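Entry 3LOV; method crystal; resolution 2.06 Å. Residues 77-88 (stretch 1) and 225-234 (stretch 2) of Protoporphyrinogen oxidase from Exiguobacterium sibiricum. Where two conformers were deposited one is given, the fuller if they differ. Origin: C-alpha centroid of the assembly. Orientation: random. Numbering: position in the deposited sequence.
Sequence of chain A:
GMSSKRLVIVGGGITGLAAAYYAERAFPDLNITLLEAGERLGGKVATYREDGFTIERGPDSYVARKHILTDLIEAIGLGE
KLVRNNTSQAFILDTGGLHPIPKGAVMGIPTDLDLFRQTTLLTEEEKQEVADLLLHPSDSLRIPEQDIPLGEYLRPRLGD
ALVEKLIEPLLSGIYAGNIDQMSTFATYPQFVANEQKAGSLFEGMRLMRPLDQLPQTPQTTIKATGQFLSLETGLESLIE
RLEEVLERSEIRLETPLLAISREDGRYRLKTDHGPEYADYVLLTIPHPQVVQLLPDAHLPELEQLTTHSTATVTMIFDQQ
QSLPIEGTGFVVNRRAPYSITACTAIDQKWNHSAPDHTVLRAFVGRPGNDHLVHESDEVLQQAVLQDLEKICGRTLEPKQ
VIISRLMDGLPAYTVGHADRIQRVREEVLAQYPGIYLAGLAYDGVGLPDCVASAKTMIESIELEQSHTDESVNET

Stretch 1, residues 77-88: GLGEKLVRNNTS
Stretch 2 (225-234) TGQFLSLETG

Two short strands of one chain, 82-84 and 228-231, lie side by side and run antiparallel, their directions 139° apart. Leu82 pairs with Leu231 (CA-CA 4.6 Å), Val83 with Ser230 (CA-CA 5.4 Å) and Arg84 with Leu229 (CA-CA 4.7 Å). Val83 and Ser230 form the hydrogen-bonded pair: Val83 N to Ser230 O and Ser230 N to Val83 O are both 3.0 Å. Glu232 N to Lys81 O, 2.7 Å, and Asn85 N to Phe228 O, 3.3 Å, extend the ladder at its two ends.

A 3-10 segment, 79-81, leads into the first strand. A type I turn, Leu231 to Gly234, follows the second; Gly234 N bonds Leu231 O at 2.8 Å.

Leu82, Arg84, Leu229 and Leu231 share one face. The three leucines are all m,t. Leu82 CD2 fits between its neighbours, 3.8 Å from Leu231 CD2 and 4.2 Å from Leu229 CD1. Leu78, also m,t, adds CD1 at 4.3 Å from Leu231 CD1. Arg84 (m,t,t, chi4 -90°) lays its aliphatic stem on Leu229, Arg84 CG to Leu229 CD2 3.7 Å; that same methyl covers one guanidinium face.

Val83 (m) and Ser230 (t) occupy the other face. Val83 CG2 lies 4.3 Å from Ser230 CB and 3.9 Å from Glu232 N.

Lys81 (m,m,t,t) and Glu232 (t,m, chi3 -41°) meet through water 1, which accepts from Lys81 NZ at 2.7 Å and donates to Glu232 OE1 at 2.6 Å.

Just past the first strand, Asn85 (p, chi2 -76°) turns its amide toward the second stretch. Its OD1 accepts from Phe228 N at 2.8 Å and sits at the edge of the Phe228 ring (m, chi2 -88°). Gly226 leaves the hollow for this amide: a CB there would clash with Asn85 ND2 and Thr87 CG2. Thr87 (p) brings CG2 to 3.4 Å from Gly226 CA.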

ATOM      1  N   GLY A  77     -22.528   6.773  -1.628  1.00 25.60           N
ATOM      2  CA  GLY A  77     -23.034   7.349  -2.869  1.00 26.46           C
ATOM      3  C   GLY A  77     -22.018   7.641  -3.939  1.00 27.08           C
ATOM      4  O   GLY A  77     -22.255   8.484  -4.804  1.00 25.79           O
ATOM      5  N   LEU A  78     -20.883   6.946  -3.917  1.00 26.15           N
ATOM      6  CA  LEU A  78     -19.861   7.209  -4.916  1.00 24.61           C
ATOM      7  C   LEU A  78     -19.685   6.078  -5.912  1.00 23.45           C
ATOM      8  O   LEU A  78     -18.786   6.142  -6.748  1.00 24.92           O
ATOM      9  CB  LEU A  78     -18.512   7.548  -4.246  1.00 24.50           C
ATOM     10  CG  LEU A  78     -18.424   8.904  -3.544  1.00 27.41           C
ATOM     11  CD1 LEU A  78     -17.078   9.006  -2.765  1.00 29.11           C
ATOM     12  CD2 LEU A  78     -18.577  10.033  -4.546  1.00 22.84           C
ATOM     13  N   GLY A  79     -20.540   5.061  -5.839  1.00 24.66           N
ATOM     14  CA  GLY A  79     -20.472   3.887  -6.735  1.00 24.14           C
ATOM     15  C   GLY A  79     -20.409   4.253  -8.208  1.00 23.95           C
ATOM     16  O   GLY A  79     -19.671   3.651  -8.975  1.00 20.65           O
ATOM     17  N   GLU A  80     -21.176   5.260  -8.603  1.00 26.02           N
ATOM     18  CA  GLU A  80     -21.237   5.667 -10.016  1.00 29.14           C
ATOM     19  C   GLU A  80     -19.909   6.201 -10.572  1.00 29.39           C
ATOM     20  O   GLU A  80     -19.758   6.280 -11.772  1.00 25.75           O
ATOM     21  CB  GLU A  80     -22.340   6.700 -10.241  1.00 29.27           C
ATOM     22  CG  GLU A  80     -22.097   8.013  -9.530  1.00 40.23           C
ATOM     23  CD  GLU A  80     -23.308   8.924  -9.583  1.00 46.02           C
ATOM     24  OE1 GLU A  80     -24.329   8.505 -10.168  1.00 59.83           O
ATOM     25  OE2 GLU A  80     -23.241  10.048  -9.053  1.00 32.86           O
ATOM     26  N   LYS A  81     -18.949   6.536  -9.695  1.00 28.16           N
ATOM     27  CA  LYS A  81     -17.641   7.046 -10.106  1.00 25.12           C
ATOM     28  C   LYS A  81     -16.552   5.982 -10.191  1.00 21.31           C
ATOM     29  O   LYS A  81     -15.422   6.271 -10.504  1.00 25.88           O
ATOM     30  CB  LYS A  81     -17.209   8.127  -9.116  1.00 26.13           C
ATOM     31  CG  LYS A  81     -18.244   9.226  -8.893  1.00 24.86           C
ATOM     32  CD  LYS A  81     -18.638   9.920 -10.206  1.00 32.30           C
ATOM     33  CE  LYS A  81     -19.633  11.039  -9.951  1.00 31.29           C
ATOM     34  NZ  LYS A  81     -19.956  11.727 -11.208  1.00 32.66           N
ATOM     35  N   LEU A  82     -16.888   4.754  -9.921  1.00 22.46           N
ATOM     36  CA  LEU A  82     -15.906   3.686  -9.885  1.00 24.45           C
ATOM     37  C   LEU A  82     -15.397   3.437 -11.302  1.00 26.30           C
ATOM     38  O   LEU A  82     -16.185   3.317 -12.242  1.00 24.35           O
ATOM     39  CB  LEU A  82     -16.498   2.389  -9.322  1.00 23.73           C
ATOM     40  CG  LEU A  82     -16.650   2.273  -7.807  1.00 23.96           C
ATOM     41  CD1 LEU A  82     -17.585   1.177  -7.381  1.00 20.88           C
ATOM     42  CD2 LEU A  82     -15.294   2.078  -7.140  1.00 19.63           C
ATOM     43  N   VAL A  83     -14.084   3.363 -11.441  1.00 23.74           N
ATOM     44  CA  VAL A  83     -13.478   3.027 -12.688  1.00 23.28           C
ATOM     45  C   VAL A  83     -12.482   1.922 -12.410  1.00 27.67           C
ATOM     46  O   VAL A  83     -11.999   1.755 -11.283  1.00 24.82           O
ATOM     47  CB  VAL A  83     -12.854   4.249 -13.351  1.00 27.12           C
ATOM     48  CG1 VAL A  83     -13.987   5.154 -13.969  1.00 26.46           C
ATOM     49  CG2 VAL A  83     -11.989   5.073 -12.341  1.00 18.09           C
ATOM     50  N   ARG A  84     -12.232   1.129 -13.441  1.00 28.76           N
ATOM     51  CA  ARG A  84     -11.199   0.119 -13.420  1.00 25.55           C
ATOM     52  C   ARG A  84      -9.994   0.535 -14.246  1.00 22.92           C
ATOM     53  O   ARG A  84     -10.080   1.369 -15.169  1.00 25.17           O
ATOM     54  CB  ARG A  84     -11.745  -1.154 -14.007  1.00 27.61           C
ATOM     55  CG  ARG A  84     -12.873  -1.733 -13.244  1.00 28.43           C
ATOM     56  CD  ARG A  84     -13.133  -3.110 -13.801  1.00 29.16           C
ATOM     57  NE  ARG A  84     -14.424  -3.566 -13.360  1.00 31.38           N
ATOM     58  CZ  ARG A  84     -14.651  -4.244 -12.245  1.00 39.99           C
ATOM     59  NH1 ARG A  84     -13.654  -4.562 -11.408  1.00 40.45           N
ATOM     60  NH2 ARG A  84     -15.896  -4.600 -11.967  1.00 39.83           N
ATOM     61  N   ASN A  85      -8.858  -0.042 -13.882  1.00 25.05           N
ATOM     62  CA  ASN A  85      -7.634   0.181 -14.588  1.00 25.67           C
ATOM     63  C   ASN A  85      -7.617  -0.543 -15.927  1.00 24.63           C
ATOM     64  O   ASN A  85      -8.151  -1.634 -16.048  1.00 24.13           O
ATOM     65  CB  ASN A  85      -6.432  -0.232 -13.746  1.00 23.39           C
ATOM     66  CG  ASN A  85      -6.298  -1.705 -13.595  1.00 26.41           C
ATOM     67  OD1 ASN A  85      -7.023  -2.346 -12.822  1.00 30.13           O
ATOM     68  ND2 ASN A  85      -5.353  -2.270 -14.318  1.00 30.67           N
ATOM     69  N   ASN A  86      -6.993   0.094 -16.911  1.00 27.52           N
ATOM     70  CA  ASN A  86      -6.703  -0.532 -18.203  1.00 31.55           C
ATOM     71  C   ASN A  86      -5.478  -1.405 -18.071  1.00 36.96           C
ATOM     72  O   ASN A  86      -4.494  -1.034 -17.392  1.00 38.92           O
ATOM     73  CB  ASN A  86      -6.384   0.545 -19.256  1.00 29.62           C
ATOM     74  CG  ASN A  86      -7.587   1.380 -19.611  1.00 31.20           C
ATOM     75  OD1 ASN A  86      -8.688   0.866 -19.700  1.00 38.58           O
ATOM     76  ND2 ASN A  86      -7.385   2.671 -19.802  1.00 32.78           N
ATOM     77  N   THR A  87      -5.518  -2.549 -18.731  1.00 39.89           N
ATOM     78  CA  THR A  87      -4.365  -3.435 -18.849  0.50 40.83           C
ATOM     79  C   THR A  87      -3.874  -3.369 -20.295  1.00 41.29           C
ATOM     80  O   THR A  87      -4.696  -3.283 -21.208  1.00 42.55           O
ATOM     81  CB  THR A  87      -4.778  -4.876 -18.473  0.50 41.21           C
ATOM     82  OG1 THR A  87      -5.756  -5.365 -19.401  0.50 38.07           O
ATOM     83  CG2 THR A  87      -5.386  -4.902 -17.069  0.50 41.14           C
ATOM     84  N   SER A  88      -2.559  -3.388 -20.516  1.00 42.90           N
ATOM     85  CA  SER A  88      -2.011  -3.513 -21.897  1.00 42.43           C
ATOM     86  C   SER A  88      -0.672  -4.280 -21.919  1.00 43.63           C
ATOM     87  O   SER A  88      -0.688  -5.508 -22.017  1.00 40.96           O
ATOM     88  CB  SER A  88      -1.953  -2.180 -22.657  1.00 41.27           C
ATOM     89  OG  SER A  88      -1.076  -1.243 -22.067  1.00 46.40           O
ATOM     90  N   THR A 225     -10.773  -3.290 -17.910  1.00 52.48           N
ATOM     91  CA  THR A 225     -10.735  -4.481 -17.055  1.00 53.34           C
ATOM     92  C   THR A 225      -9.298  -4.893 -16.626  1.00 53.53           C
ATOM     93  O   THR A 225      -8.587  -5.597 -17.366  1.00 54.90           O
ATOM     94  CB  THR A 225     -11.430  -5.678 -17.740  1.00 52.36           C
ATOM     95  N   GLY A 226      -8.890  -4.414 -15.442  1.00 49.89           N
ATOM     96  CA  GLY A 226      -7.748  -4.932 -14.681  1.00 43.84           C
ATOM     97  C   GLY A 226      -8.246  -5.237 -13.272  1.00 38.85           C
ATOM     98  O   GLY A 226      -9.439  -5.177 -13.023  1.00 34.85           O
ATOM     99  N   GLN A 227      -7.341  -5.548 -12.342  1.00 36.33           N
ATOM    100  CA  GLN A 227      -7.741  -5.952 -10.994  1.00 32.92           C
ATOM    101  C   GLN A 227      -8.020  -4.774 -10.000  1.00 29.44           C
ATOM    102  O   GLN A 227      -8.389  -5.022  -8.856  1.00 28.88           O
ATOM    103  CB  GLN A 227      -6.675  -6.909 -10.423  1.00 33.81           C
ATOM    104  CG  GLN A 227      -6.497  -8.211 -11.249  1.00 39.11           C
ATOM    105  N   PHE A 228      -7.841  -3.520 -10.439  1.00 26.29           N
ATOM    106  CA  PHE A 228      -7.850  -2.345  -9.545  1.00 26.85           C
ATOM    107  C   PHE A 228      -9.032  -1.383  -9.782  1.00 24.82           C
ATOM    108  O   PHE A 228      -9.497  -1.249 -10.905  1.00 22.19           O
ATOM    109  CB  PHE A 228      -6.519  -1.568  -9.660  1.00 28.11           C
ATOM    110  CG  PHE A 228      -5.294  -2.395  -9.297  1.00 29.49           C
ATOM    111  CD1 PHE A 228      -4.846  -2.459  -7.982  1.00 31.32           C
ATOM    112  CD2 PHE A 228      -4.628  -3.141 -10.269  1.00 31.55           C
ATOM    113  CE1 PHE A 228      -3.729  -3.243  -7.628  1.00 36.15           C
ATOM    114  CE2 PHE A 228      -3.513  -3.932  -9.926  1.00 39.63           C
ATOM    115  CZ  PHE A 228      -3.059  -3.966  -8.598  1.00 34.21           C
ATOM    116  N   LEU A 229      -9.483  -0.717  -8.703  1.00 24.78           N
ATOM    117  CA  LEU A 229     -10.542   0.306  -8.753  1.00 23.12           C
ATOM    118  C   LEU A 229     -10.029   1.637  -8.256  1.00 22.80           C
ATOM    119  O   LEU A 229      -9.338   1.672  -7.224  1.00 20.96           O
ATOM    120  CB  LEU A 229     -11.729  -0.096  -7.849  1.00 23.44           C
ATOM    121  CG  LEU A 229     -12.580  -1.266  -8.356  1.00 28.68           C
ATOM    122  CD1 LEU A 229     -13.552  -1.720  -7.269  1.00 22.48           C
ATOM    123  CD2 LEU A 229     -13.293  -0.846  -9.688  1.00 25.50           C
ATOM    124  N   SER A 230     -10.376   2.713  -8.973  1.00 19.74           N
ATOM    125  CA  SER A 230     -10.278   4.047  -8.450  1.00 19.34           C
ATOM    126  C   SER A 230     -11.598   4.775  -8.664  1.00 20.23           C
ATOM    127  O   SER A 230     -12.590   4.165  -8.984  1.00 19.76           O
ATOM    128  CB  SER A 230      -9.155   4.815  -9.102  1.00 19.91           C
ATOM    129  OG  SER A 230      -8.862   5.982  -8.324  1.00 20.34           O
ATOM    130  N   LEU A 231     -11.604   6.081  -8.459  1.00 19.27           N
ATOM    131  CA  LEU A 231     -12.776   6.891  -8.721  1.00 21.40           C
ATOM    132  C   LEU A 231     -12.461   7.967  -9.754  1.00 21.27           C
ATOM    133  O   LEU A 231     -11.400   8.613  -9.725  1.00 20.36           O
ATOM    134  CB  LEU A 231     -13.293   7.547  -7.430  1.00 17.65           C
ATOM    135  CG  LEU A 231     -13.698   6.607  -6.287  1.00 22.40           C
ATOM    136  CD1 LEU A 231     -13.807   7.423  -5.003  1.00 20.89           C
ATOM    137  CD2 LEU A 231     -15.045   5.859  -6.524  1.00 13.93           C
ATOM    138  N   GLU A 232     -13.467   8.201 -10.600  1.00 20.66           N
ATOM    139  CA  GLU A 232     -13.408   9.167 -11.679  0.70 20.77           C
ATOM    140  C   GLU A 232     -13.121  10.540 -11.124  1.00 20.39           C
ATOM    141  O   GLU A 232     -12.437  11.350 -11.740  1.00 21.07           O
ATOM    142  CB  GLU A 232     -14.772   9.185 -12.416  0.70 24.77           C
ATOM    143  CG  GLU A 232     -14.778   9.917 -13.766  0.70 31.35           C
ATOM    144  CD  GLU A 232     -14.643  11.421 -13.641  0.70 36.25           C
ATOM    145  OE1 GLU A 232     -15.262  12.028 -12.739  0.70 42.21           O
ATOM    146  OE2 GLU A 232     -13.905  12.005 -14.453  0.70 40.69           O
ATOM    147  N   THR A 233     -13.655  10.808  -9.948  1.00 20.62           N
ATOM    148  CA  THR A 233     -13.526  12.095  -9.313  1.00 20.46           C
ATOM    149  C   THR A 233     -12.294  12.105  -8.406  1.00 20.65           C
ATOM    150  O   THR A 233     -12.084  13.049  -7.687  1.00 24.26           O
ATOM    151  CB  THR A 233     -14.782  12.389  -8.463  1.00 20.18           C
ATOM    152  OG1 THR A 233     -15.102  11.222  -7.703  1.00 21.89           O
ATOM    153  CG2 THR A 233     -15.978  12.717  -9.367  1.00 27.85           C
ATOM    154  N   GLY A 234     -11.513  11.033  -8.416  1.00 19.84           N
ATOM    155  CA  GLY A 234     -10.232  10.996  -7.688  1.00 17.59           C
ATOM    156  C   GLY A 234     -10.424  10.436  -6.298  1.00 19.56           C
ATOM    157  O   GLY A 234     -11.526  10.526  -5.741  1.00 18.39           O
TER
HETATM  158  O   HOH W   1     -17.837  11.821 -12.867  1.00 38.82           O
HETATM  159  O   HOH W   2      -4.510  -5.389 -13.307  1.00 25.27           O
HETATM  160  O   HOH W   3      -7.993  -3.280 -19.840  1.00 46.05           O